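Local coordinates for protein tRNA delta(2)-isopentenylpyrophosphate transferase (Staphylococcus epidermidis ATCC 12228, PDB 3D3Q) that probably catalyses the transfer of a dimethylallyl group from dimethylallyl diphosphate onto adenine 37 of tRNAs that read codons beginning with uridine, at residues K6-V11 and G96-I101; K145-L150 and K167-A172; G202-R207 and W292-R297; F227-H232 and I247-L252. All coordinates share one frame; numbering follows the deposited sequence.

Interaction 1: K6-V11 and G96-I101; sequences KPFLIV and GKVPII
The carbonyl oxygen of I10 takes a straight hydrogen bond from the backbone N of I101, 3.0 Å from I101 N to I10 O with an angle of 170° at the hydrogen. The donor sits almost in line with the carbonyl bond. The same oxygen receives a CA-H contact from I100, whose CA is 3.5 Å from I10 O. In the other direction the N of I10 donates to the carbonyl O of P99 (3.1 Å from I10 N to P99 O), approaching within the plane of that carbonyl group. These bonds set the register I10 to I100 and V11 to I101. The side chains of I10 and I100 lie side by side on one face of the sheet, with I10 CB 4.0 Å from I100 CG2. On the other face I101 reaches over V11. Its CG1 stands between the backbone N and carbonyl carbon (chi1 53°), and CD1 at its end meets both methyls of V11. L9 lays CD1 against the P99 ring, 3.7 Å from P99 CB, and helix 78-94 covers this pair through I89. F8 presents an edge to V98, its CD2 being 4.1 Å from V98 CG1. L9 and V11 also bond through their backbones to L199 and I201, placing strand 8-13 between 197-204 and 98-102. These are inner strands of the parallel sheet of a P-loop NTPase-like fold, with strand 8-13 leading directly into the predicted ATP-binding loop.

Interaction 2: K145-L150 and K167-A172; sequences KLHEYL and KRVLRA
V169 points toward the neighbouring helix and meets L146, H147 and L150 there. The CG1 methyl of V169 stands anti to its backbone N (chi1 178°), which directs it into the groove between the two leucines, one helical turn apart. It lies 3.8 Å from L150 CG and 4.2 Å from L146 CG. The side chains of L146 and V169 run past one another in opposite senses, whereas L150 crosses V169 at a slant. The other methyl, CG2, comes to the edge of the H147 imidazole near the ring plane, 4.2 Å from H147 ND1, and these two side chains cross at about a right angle. Such interlocking belongs to a helix-helix interface within the helical part of the enzyme: helices 143-153 and 166-179 run with their N-to-C directions 36° apart, and their axes come within 10.0 Å over these segments. Residues 167-171 belong to a region thought, by similarity, to contact the tRNA substrate. On one side of V169, L146 CD2 touches L170 CD2 at 3.9 Å, again with the side chains crossing nearly perpendicular. L170 leaves its helix away from the partner, and only its branched end turns back to the contact; it also leans on L135 of helix 125-136. On the other side L150 CD2 rests on A172 CB, 3.9 Å away, while A158 of helix 155-160 packs against both L150 and H147.

Interaction 3: G202-R207 and W292-R297; sequences GIEMSR and WLNKER
The six-membered ring of the W292 indole lies obliquely against strand 202-204: its CE3 is 3.7 Å from E204 CB, and its CZ3 is 3.9 Å from G202 CA. Because G202 has no side chain, the ring reaches the backbone itself. K285 makes a cation-pi contact with the indole and a salt bridge to E204 OE2, so one lysine joins both side chains. The strands beneath are parallel, with G202, I203 and E204 opposite W292, L293 and N294. L293 N donates to G202 O at 2.7 Å, and E204 N to L293 O at 2.9 Å, the latter donor tilted 35° from the carbonyl plane. Just past the end of strand 292-294, K295 N still bonds to E204 O, and K295 CB lies beside I203 CG2. E296 reaches S206 and T209 through OE1, but the position of that oxygen is uncertain. S206 is the N-cap of helix 207-224, its OG accepting from T209 N. I203 touches S18 of the predicted ATP-binding loop. Strand 291-294 lies at one edge of the sheet, beside 197-204, with M303 of helix 300-314 packed on I203 and L293, and F284 of helix 262-286 against W292.

Interaction 4: F227-H232 and I247-L252; sequences FNEVQH and IGYKEL
E229 CG anti to its backbone N (chi1 -159°) and Y249 CG beside its own (chi1 -65°) start the two side chains on paths that converge at a carboxylate and a phenol. Y249 OH donates to E229 OE1 across 3.0 Å, nearly along the C-O axis of that oxygen. The carboxylate and ring planes are only 10° apart, and OE1 sits at the edge of the ring, near its plane. Beneath this polar pair lies an apolar layer centred on V230, which points toward the 247-252 segment. Its CG1 approaches the tyrosine ring obliquely, 3.6 Å from Y249 CD2, and also meets L252 CD1 at 3.9 Å, the V230 and L252 side chains crossing at about a right angle. F227 borders the layer, its CD2 being 4.4 Å from L252 CD2. Within the loop, G248 N donates to E251 OE1 at 2.6 Å through the syn lone pair, which ties the bend before Y249 to the residue just ahead of helix 252-257. The V230 and E229 contacts join helix 226-235 to a loop whose residues 245-250 are thought, by similarity, to contact tRNA. The buried carboxylate of E229 has further donors: D48 N and I49 N bond to OE2, and G50 N bonds weakly to OE1. Held by two backbone amides, a weaker third and a phenol, it is probably kept ionised, and its charge would draw the Y249 hydroxyl into a fixed orientation.

From the N terminus, interaction 1 comes first: its segments enclose 84 residues, including the predicted ATP-binding loop and helix 78-94, and join two inner strands of the parallel sheet. Interaction 2 follows in series, closing a span of 16 residues between its segments, which pack helices 143-153 and 166-179 together. Interaction 3 opens at strand 197-204 and closes at 291-294, again spanning 84 residues, most of them helical. Interaction 4 is nested inside that span and ties helix 226-235 to a nearby loop. None of the contacts cross. Strands 8-13 and 197-204 are neighbours, so interactions 1 and 3 share one sheet, whereas interactions 2 and 4 lie on opposite sides of the chain's centre, about 47 Å apart between centres.

Interaction 1: K6-V11 and G96-I101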
# COMPACT_ATOMS: atom_id res chain seq x y z
N LYS A 6 -13.67 11.03 15.94
CA LYS A 6 -12.41 10.67 15.22
C LYS A 6 -12.21 11.58 14.02
O LYS A 6 -13.16 11.89 13.28
CB LYS A 6 -12.48 9.23 14.73
CG LYS A 6 -12.77 8.23 15.80
CD LYS A 6 -13.26 6.92 15.22
CE LYS A 6 -13.71 5.98 16.34
NZ LYS A 6 -14.24 4.67 15.86
N PRO A 7 -10.97 12.03 13.80
CA PRO A 7 -10.64 12.92 12.68
C PRO A 7 -10.69 12.22 11.30
O PRO A 7 -10.29 11.07 11.15
CB PRO A 7 -9.23 13.41 13.01
CG PRO A 7 -8.65 12.26 13.79
CD PRO A 7 -9.80 11.85 14.68
N PHE A 8 -11.20 12.94 10.30
CA PHE A 8 -11.30 12.40 8.95
C PHE A 8 -9.91 12.29 8.33
O PHE A 8 -9.11 13.22 8.41
CB PHE A 8 -12.18 13.29 8.07
CG PHE A 8 -12.45 12.71 6.71
CD1 PHE A 8 -13.14 11.51 6.58
CD2 PHE A 8 -12.00 13.35 5.57
CE1 PHE A 8 -13.39 10.96 5.32
CE2 PHE A 8 -12.25 12.80 4.31
CZ PHE A 8 -12.94 11.60 4.19
N LEU A 9 -9.65 11.14 7.71
CA LEU A 9 -8.37 10.88 7.05
C LEU A 9 -8.54 10.07 5.76
O LEU A 9 -9.28 9.09 5.76
CB LEU A 9 -7.45 10.10 7.98
CG LEU A 9 -6.09 9.77 7.40
CD1 LEU A 9 -5.22 10.99 7.39
CD2 LEU A 9 -5.46 8.69 8.22
N ILE A 10 -7.87 10.47 4.67
CA ILE A 10 -7.95 9.72 3.41
C ILE A 10 -6.66 8.93 3.28
O ILE A 10 -5.59 9.45 3.57
CB ILE A 10 -8.02 10.62 2.13
CG1 ILE A 10 -9.30 11.46 2.10
CG2 ILE A 10 -8.05 9.74 0.88
CD1 ILE A 10 -10.54 10.64 1.90
N VAL A 11 -6.76 7.67 2.87
CA VAL A 11 -5.55 6.85 2.70
C VAL A 11 -5.59 6.20 1.30
O VAL A 11 -6.52 5.45 0.96
CB VAL A 11 -5.44 5.73 3.81
CG1 VAL A 11 -4.08 5.07 3.76
CG2 VAL A 11 -5.67 6.33 5.17
N GLY A 96 -8.13 23.37 9.51
CA GLY A 96 -9.30 23.14 8.67
C GLY A 96 -9.05 22.53 7.31
O GLY A 96 -9.71 22.87 6.34
N LYS A 97 -8.08 21.62 7.23
CA LYS A 97 -7.78 20.97 5.96
C LYS A 97 -8.03 19.47 6.04
O LYS A 97 -8.43 18.94 7.08
CB LYS A 97 -6.33 21.25 5.55
CG LYS A 97 -6.11 22.58 4.83
CD LYS A 97 -4.62 22.87 4.60
CE LYS A 97 -4.36 23.60 3.26
NZ LYS A 97 -5.08 24.91 3.12
N VAL A 98 -7.80 18.77 4.93
CA VAL A 98 -8.02 17.34 4.88
C VAL A 98 -6.74 16.55 4.82
O VAL A 98 -6.07 16.51 3.79
CB VAL A 98 -8.85 16.96 3.66
CG1 VAL A 98 -9.05 15.46 3.62
CG2 VAL A 98 -10.17 17.69 3.70
N PRO A 99 -6.38 15.90 5.94
CA PRO A 99 -5.16 15.10 6.00
C PRO A 99 -5.26 13.88 5.06
O PRO A 99 -6.19 13.06 5.17
CB PRO A 99 -5.08 14.72 7.47
CG PRO A 99 -6.52 14.57 7.82
CD PRO A 99 -7.16 15.77 7.17
N ILE A 100 -4.29 13.76 4.15
CA ILE A 100 -4.25 12.67 3.17
C ILE A 100 -2.89 12.00 3.19
O ILE A 100 -1.86 12.67 3.09
CB ILE A 100 -4.45 13.21 1.73
CG1 ILE A 100 -5.68 14.12 1.67
CG2 ILE A 100 -4.61 12.08 0.77
CD1 ILE A 100 -5.64 15.09 0.52
N ILE A 101 -2.87 10.68 3.34
CA ILE A 101 -1.61 9.97 3.32
C ILE A 101 -1.53 9.17 2.02
O ILE A 101 -2.42 8.40 1.68
CB ILE A 101 -1.45 9.03 4.55
CG1 ILE A 101 -2.65 8.11 4.67
CG2 ILE A 101 -1.30 9.87 5.80
CD1 ILE A 101 -2.62 7.26 5.90

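Interaction 2: K145-L150 and K167-A172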
# COMPACT_ATOMS: atom_id res chain seq x y z
N LYS A 145 -26.69 -21.85 0.31
CA LYS A 145 -25.88 -22.98 0.73
C LYS A 145 -24.50 -22.49 1.17
O LYS A 145 -23.94 -23.00 2.14
CB LYS A 145 -25.75 -23.99 -0.41
CG LYS A 145 -25.41 -25.41 0.05
CD LYS A 145 -25.23 -26.36 -1.16
CE LYS A 145 -24.89 -27.80 -0.74
NZ LYS A 145 -24.50 -28.62 -1.92
N LEU A 146 -23.98 -21.49 0.48
CA LEU A 146 -22.67 -20.92 0.81
C LEU A 146 -22.74 -20.14 2.12
O LEU A 146 -21.74 -20.02 2.84
CB LEU A 146 -22.20 -19.98 -0.30
CG LEU A 146 -20.89 -19.24 -0.02
CD1 LEU A 146 -19.74 -20.21 -0.10
CD2 LEU A 146 -20.70 -18.10 -1.01
N HIS A 147 -23.92 -19.60 2.42
CA HIS A 147 -24.16 -18.84 3.64
C HIS A 147 -24.18 -19.79 4.83
O HIS A 147 -23.64 -19.48 5.88
CB HIS A 147 -25.49 -18.10 3.55
CG HIS A 147 -25.72 -17.13 4.67
ND1 HIS A 147 -24.91 -16.03 4.89
CD2 HIS A 147 -26.70 -17.06 5.61
CE1 HIS A 147 -25.38 -15.33 5.91
NE2 HIS A 147 -26.46 -15.93 6.36
N GLU A 148 -24.83 -20.95 4.63
CA GLU A 148 -24.94 -21.98 5.67
C GLU A 148 -23.51 -22.34 6.04
O GLU A 148 -23.14 -22.40 7.22
CB GLU A 148 -25.63 -23.26 5.17
CG GLU A 148 -27.01 -23.15 4.47
CD GLU A 148 -28.14 -22.58 5.33
OE1 GLU A 148 -29.31 -22.55 4.85
OE2 GLU A 148 -27.87 -22.14 6.47
N TYR A 149 -22.70 -22.58 5.01
CA TYR A 149 -21.31 -22.94 5.16
C TYR A 149 -20.58 -21.92 6.00
O TYR A 149 -19.80 -22.27 6.88
CB TYR A 149 -20.63 -23.04 3.79
CG TYR A 149 -19.17 -23.35 3.87
CD1 TYR A 149 -18.72 -24.51 4.50
CD2 TYR A 149 -18.22 -22.47 3.34
CE1 TYR A 149 -17.36 -24.80 4.59
CE2 TYR A 149 -16.85 -22.75 3.43
CZ TYR A 149 -16.43 -23.92 4.06
OH TYR A 149 -15.09 -24.23 4.16
N LEU A 150 -20.82 -20.64 5.73
CA LEU A 150 -20.16 -19.59 6.48
C LEU A 150 -20.62 -19.66 7.94
O LEU A 150 -19.80 -19.62 8.86
CB LEU A 150 -20.48 -18.23 5.87
CG LEU A 150 -19.62 -16.98 6.11
CD1 LEU A 150 -20.52 -15.87 6.65
CD2 LEU A 150 -18.46 -17.26 7.06
N LYS A 167 -20.36 -11.44 -2.15
CA LYS A 167 -19.04 -10.85 -1.96
C LYS A 167 -18.58 -10.89 -0.51
O LYS A 167 -17.60 -11.57 -0.17
CB LYS A 167 -19.02 -9.40 -2.43
CG LYS A 167 -18.07 -9.18 -3.57
CD LYS A 167 -16.63 -9.18 -3.14
CE LYS A 167 -15.80 -8.53 -4.25
NZ LYS A 167 -14.34 -8.51 -3.97
N ARG A 168 -19.26 -10.15 0.35
CA ARG A 168 -18.86 -10.13 1.74
C ARG A 168 -18.80 -11.52 2.39
O ARG A 168 -17.97 -11.75 3.26
CB ARG A 168 -19.76 -9.20 2.55
CG ARG A 168 -19.25 -7.77 2.57
CD ARG A 168 -19.87 -6.99 3.74
NE ARG A 168 -19.66 -7.66 5.03
CZ ARG A 168 -20.03 -7.15 6.20
NH1 ARG A 168 -20.63 -5.96 6.25
NH2 ARG A 168 -19.79 -7.82 7.32
N VAL A 169 -19.67 -12.43 1.95
CA VAL A 169 -19.68 -13.77 2.50
C VAL A 169 -18.41 -14.51 2.11
O VAL A 169 -17.81 -15.20 2.94
CB VAL A 169 -20.91 -14.59 2.04
CG1 VAL A 169 -20.86 -16.01 2.60
CG2 VAL A 169 -22.19 -13.91 2.52
N LEU A 170 -17.98 -14.38 0.86
CA LEU A 170 -16.75 -15.06 0.45
C LEU A 170 -15.56 -14.48 1.20
O LEU A 170 -14.70 -15.22 1.68
CB LEU A 170 -16.52 -14.92 -1.06
CG LEU A 170 -17.36 -15.82 -1.97
CD1 LEU A 170 -17.16 -15.40 -3.43
CD2 LEU A 170 -16.99 -17.28 -1.74
N ARG A 171 -15.50 -13.16 1.29
CA ARG A 171 -14.42 -12.51 1.99
C ARG A 171 -14.26 -13.11 3.39
O ARG A 171 -13.15 -13.30 3.86
CB ARG A 171 -14.71 -11.02 2.10
CG ARG A 171 -13.65 -10.18 1.44
CD ARG A 171 -12.89 -9.39 2.48
NE ARG A 171 -12.09 -10.20 3.42
CZ ARG A 171 -11.04 -10.94 3.07
NH1 ARG A 171 -10.38 -11.62 4.00
NH2 ARG A 171 -10.66 -11.02 1.80
N ALA A 172 -15.38 -13.39 4.04
CA ALA A 172 -15.35 -13.98 5.36
C ALA A 172 -14.86 -15.43 5.25
O ALA A 172 -13.93 -15.84 5.95
CB ALA A 172 -16.73 -13.93 6.00

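Interaction 3: G202-R207 and W292-R297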
# COMPACT_ATOMS: atom_id res chain seq x y z
N GLY A 202 -7.50 1.67 -2.33
CA GLY A 202 -6.33 1.09 -2.97
C GLY A 202 -6.52 0.91 -4.46
O GLY A 202 -7.63 0.65 -4.91
N ILE A 203 -5.44 1.06 -5.22
CA ILE A 203 -5.49 0.89 -6.67
C ILE A 203 -5.01 -0.51 -7.00
O ILE A 203 -3.88 -0.87 -6.72
CB ILE A 203 -4.59 1.90 -7.37
CG1 ILE A 203 -4.94 3.32 -6.94
CG2 ILE A 203 -4.76 1.76 -8.86
CD1 ILE A 203 -4.02 4.36 -7.52
N GLU A 204 -5.89 -1.28 -7.61
CA GLU A 204 -5.59 -2.66 -7.94
C GLU A 204 -5.41 -2.90 -9.44
O GLU A 204 -5.69 -2.03 -10.26
CB GLU A 204 -6.72 -3.55 -7.42
CG GLU A 204 -6.48 -5.04 -7.54
CD GLU A 204 -7.78 -5.82 -7.55
OE1 GLU A 204 -8.58 -5.61 -8.49
OE2 GLU A 204 -7.99 -6.63 -6.61
N MSE A 205 -4.96 -4.10 -9.80
CA MSE A 205 -4.78 -4.45 -11.19
C MSE A 205 -4.38 -5.91 -11.28
O MSE A 205 -3.93 -6.49 -10.29
CB MSE A 205 -3.72 -3.55 -11.82
CG MSE A 205 -2.42 -3.56 -11.06
SE MSE A 205 -1.28 -2.05 -11.49
CE MSE A 205 -0.70 -2.66 -13.24
N SER A 206 -4.55 -6.51 -12.45
CA SER A 206 -4.22 -7.92 -12.64
C SER A 206 -2.73 -8.15 -12.51
O SER A 206 -1.93 -7.26 -12.81
CB SER A 206 -4.70 -8.40 -14.00
OG SER A 206 -3.92 -7.89 -15.07
N ARG A 207 -2.34 -9.34 -12.08
CA ARG A 207 -0.93 -9.67 -11.91
C ARG A 207 -0.21 -9.50 -13.24
O ARG A 207 0.97 -9.16 -13.27
CB ARG A 207 -0.74 -11.11 -11.41
CG ARG A 207 0.51 -11.29 -10.54
CD ARG A 207 1.29 -12.58 -10.76
NE ARG A 207 0.56 -13.80 -10.57
CZ ARG A 207 0.59 -14.97 -11.21
NH1 ARG A 207 -0.23 -15.87 -10.73
NH2 ARG A 207 1.34 -15.27 -12.28
N TRP A 292 -11.01 -0.99 -3.08
CA TRP A 292 -10.18 -1.10 -4.26
C TRP A 292 -10.77 -0.49 -5.53
O TRP A 292 -11.94 -0.67 -5.83
CB TRP A 292 -9.87 -2.56 -4.55
CG TRP A 292 -9.17 -3.24 -3.43
CD1 TRP A 292 -9.72 -3.99 -2.44
CD2 TRP A 292 -7.76 -3.19 -3.16
NE1 TRP A 292 -8.74 -4.41 -1.56
CE2 TRP A 292 -7.53 -3.93 -1.99
CE3 TRP A 292 -6.68 -2.58 -3.81
CZ2 TRP A 292 -6.26 -4.09 -1.44
CZ3 TRP A 292 -5.41 -2.73 -3.27
CH2 TRP A 292 -5.21 -3.49 -2.09
N LEU A 293 -9.93 0.24 -6.27
CA LEU A 293 -10.29 0.86 -7.54
C LEU A 293 -9.48 0.10 -8.56
O LEU A 293 -8.25 0.13 -8.51
CB LEU A 293 -9.86 2.33 -7.58
CG LEU A 293 -10.52 3.17 -6.49
CD1 LEU A 293 -10.05 4.61 -6.56
CD2 LEU A 293 -12.02 3.06 -6.67
N ASN A 294 -10.15 -0.57 -9.49
CA ASN A 294 -9.46 -1.35 -10.52
C ASN A 294 -8.85 -0.43 -11.60
O ASN A 294 -9.56 0.08 -12.45
CB ASN A 294 -10.45 -2.36 -11.13
CG ASN A 294 -9.77 -3.39 -12.02
OD1 ASN A 294 -10.39 -4.41 -12.36
ND2 ASN A 294 -8.52 -3.14 -12.41
N LYS A 295 -7.54 -0.23 -11.55
CA LYS A 295 -6.85 0.63 -12.48
C LYS A 295 -7.00 0.19 -13.94
O LYS A 295 -6.82 0.98 -14.86
CB LYS A 295 -5.38 0.68 -12.13
CG LYS A 295 -4.59 1.66 -12.92
CD LYS A 295 -3.20 1.14 -13.21
CE LYS A 295 -2.16 2.21 -12.97
NZ LYS A 295 -2.60 3.53 -13.47
N GLU A 296 -7.35 -1.08 -14.15
CA GLU A 296 -7.52 -1.59 -15.50
C GLU A 296 -8.91 -1.31 -16.07
O GLU A 296 -9.29 -1.88 -17.10
CB GLU A 296 -7.26 -3.10 -15.51
CG GLU A 296 -5.81 -3.48 -15.33
CD GLU A 296 -5.61 -4.98 -15.18
OE1 GLU A 296 -4.44 -5.43 -15.17
OE2 GLU A 296 -6.62 -5.70 -15.06
N ARG A 297 -9.64 -0.43 -15.42
CA ARG A 297 -11.00 -0.11 -15.82
C ARG A 297 -11.38 1.34 -15.50
O ARG A 297 -12.39 1.86 -15.96
CB ARG A 297 -11.95 -1.10 -15.13
CG ARG A 297 -13.43 -0.80 -15.22
CD ARG A 297 -13.85 0.05 -14.05
NE ARG A 297 -15.25 -0.05 -13.79
CZ ARG A 297 -16.20 0.86 -13.60
NH1 ARG A 297 -16.04 2.18 -13.63
NH2 ARG A 297 -17.39 0.34 -13.36

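Interaction 4: F227-H232 and I247-L252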
# COMPACT_ATOMS: atom_id res chain seq x y z
N PHE A 227 21.37 4.19 -11.62
CA PHE A 227 22.71 3.71 -11.34
C PHE A 227 23.61 4.87 -10.93
O PHE A 227 24.42 4.74 -10.01
CB PHE A 227 23.27 2.98 -12.56
CG PHE A 227 24.56 2.26 -12.30
CD1 PHE A 227 25.77 2.94 -12.27
CD2 PHE A 227 24.56 0.89 -12.04
CE1 PHE A 227 26.97 2.28 -12.00
CE2 PHE A 227 25.75 0.22 -11.77
CZ PHE A 227 26.97 0.92 -11.75
N ASN A 228 23.47 6.02 -11.59
CA ASN A 228 24.30 7.17 -11.25
C ASN A 228 24.03 7.60 -9.81
O ASN A 228 24.93 8.03 -9.09
CB ASN A 228 24.02 8.34 -12.19
CG ASN A 228 25.03 9.47 -12.02
OD1 ASN A 228 24.80 10.59 -12.47
ND2 ASN A 228 26.14 9.17 -11.37
N GLU A 229 22.78 7.46 -9.39
CA GLU A 229 22.40 7.83 -8.05
C GLU A 229 23.06 6.91 -7.02
O GLU A 229 23.71 7.40 -6.10
CB GLU A 229 20.88 7.78 -7.90
CG GLU A 229 20.32 8.58 -6.75
CD GLU A 229 18.82 8.46 -6.67
OE1 GLU A 229 18.35 7.40 -6.20
OE2 GLU A 229 18.12 9.40 -7.10
N VAL A 230 22.90 5.60 -7.18
CA VAL A 230 23.50 4.67 -6.22
C VAL A 230 25.01 4.85 -6.19
O VAL A 230 25.67 4.45 -5.23
CB VAL A 230 23.19 3.20 -6.55
CG1 VAL A 230 21.72 3.01 -6.81
CG2 VAL A 230 24.01 2.75 -7.71
N GLN A 231 25.56 5.46 -7.23
CA GLN A 231 26.99 5.70 -7.29
C GLN A 231 27.37 6.83 -6.36
O GLN A 231 28.34 6.73 -5.64
CB GLN A 231 27.42 6.06 -8.72
CG GLN A 231 27.51 4.88 -9.68
CD GLN A 231 28.13 5.28 -11.01
OE1 GLN A 231 27.59 6.13 -11.73
NE2 GLN A 231 29.27 4.68 -11.35
N HIS A 232 26.58 7.90 -6.39
CA HIS A 232 26.85 9.04 -5.53
C HIS A 232 26.67 8.65 -4.07
O HIS A 232 27.42 9.09 -3.20
CB HIS A 232 25.90 10.19 -5.86
CG HIS A 232 26.11 10.77 -7.23
ND1 HIS A 232 25.09 11.33 -7.97
CD2 HIS A 232 27.23 10.89 -7.99
CE1 HIS A 232 25.57 11.77 -9.12
NE2 HIS A 232 26.87 11.52 -9.15
N ILE A 247 15.22 -2.53 -2.01
CA ILE A 247 15.21 -3.01 -3.37
C ILE A 247 15.44 -1.82 -4.31
O ILE A 247 14.74 -0.81 -4.24
CB ILE A 247 13.87 -3.74 -3.69
CG1 ILE A 247 13.40 -3.34 -5.09
CG2 ILE A 247 12.84 -3.48 -2.58
CD1 ILE A 247 11.96 -3.68 -5.36
N GLY A 248 16.44 -1.95 -5.18
CA GLY A 248 16.76 -0.88 -6.10
C GLY A 248 18.11 -0.23 -5.78
O GLY A 248 18.57 0.66 -6.48
N TYR A 249 18.75 -0.68 -4.71
CA TYR A 249 20.03 -0.15 -4.34
C TYR A 249 20.94 -1.30 -3.96
O TYR A 249 22.09 -1.34 -4.38
CB TYR A 249 19.92 0.82 -3.16
CG TYR A 249 19.16 2.08 -3.46
CD1 TYR A 249 17.78 2.08 -3.46
CD2 TYR A 249 19.81 3.26 -3.76
CE1 TYR A 249 17.06 3.23 -3.74
CE2 TYR A 249 19.11 4.42 -4.05
CZ TYR A 249 17.73 4.40 -4.03
OH TYR A 249 17.01 5.54 -4.29
N LYS A 250 20.42 -2.23 -3.17
CA LYS A 250 21.22 -3.38 -2.75
C LYS A 250 21.64 -4.26 -3.93
O LYS A 250 22.68 -4.91 -3.87
CB LYS A 250 20.46 -4.23 -1.71
CG LYS A 250 19.22 -4.91 -2.24
CD LYS A 250 18.61 -5.90 -1.25
CE LYS A 250 17.39 -6.56 -1.87
NZ LYS A 250 16.73 -7.54 -0.96
N GLU A 251 20.85 -4.26 -5.01
CA GLU A 251 21.19 -5.07 -6.17
C GLU A 251 22.25 -4.41 -7.02
O GLU A 251 23.11 -5.08 -7.59
CB GLU A 251 19.95 -5.33 -7.03
CG GLU A 251 18.84 -6.07 -6.30
CD GLU A 251 17.80 -5.13 -5.73
OE1 GLU A 251 18.09 -3.91 -5.63
OE2 GLU A 251 16.70 -5.62 -5.38
N LEU A 252 22.19 -3.09 -7.10
CA LEU A 252 23.15 -2.35 -7.89
C LEU A 252 24.49 -2.12 -7.21
O LEU A 252 25.48 -1.89 -7.88
CB LEU A 252 22.55 -1.00 -8.32
CG LEU A 252 21.27 -1.07 -9.17
CD1 LEU A 252 20.77 0.33 -9.49
CD2 LEU A 252 21.54 -1.83 -10.45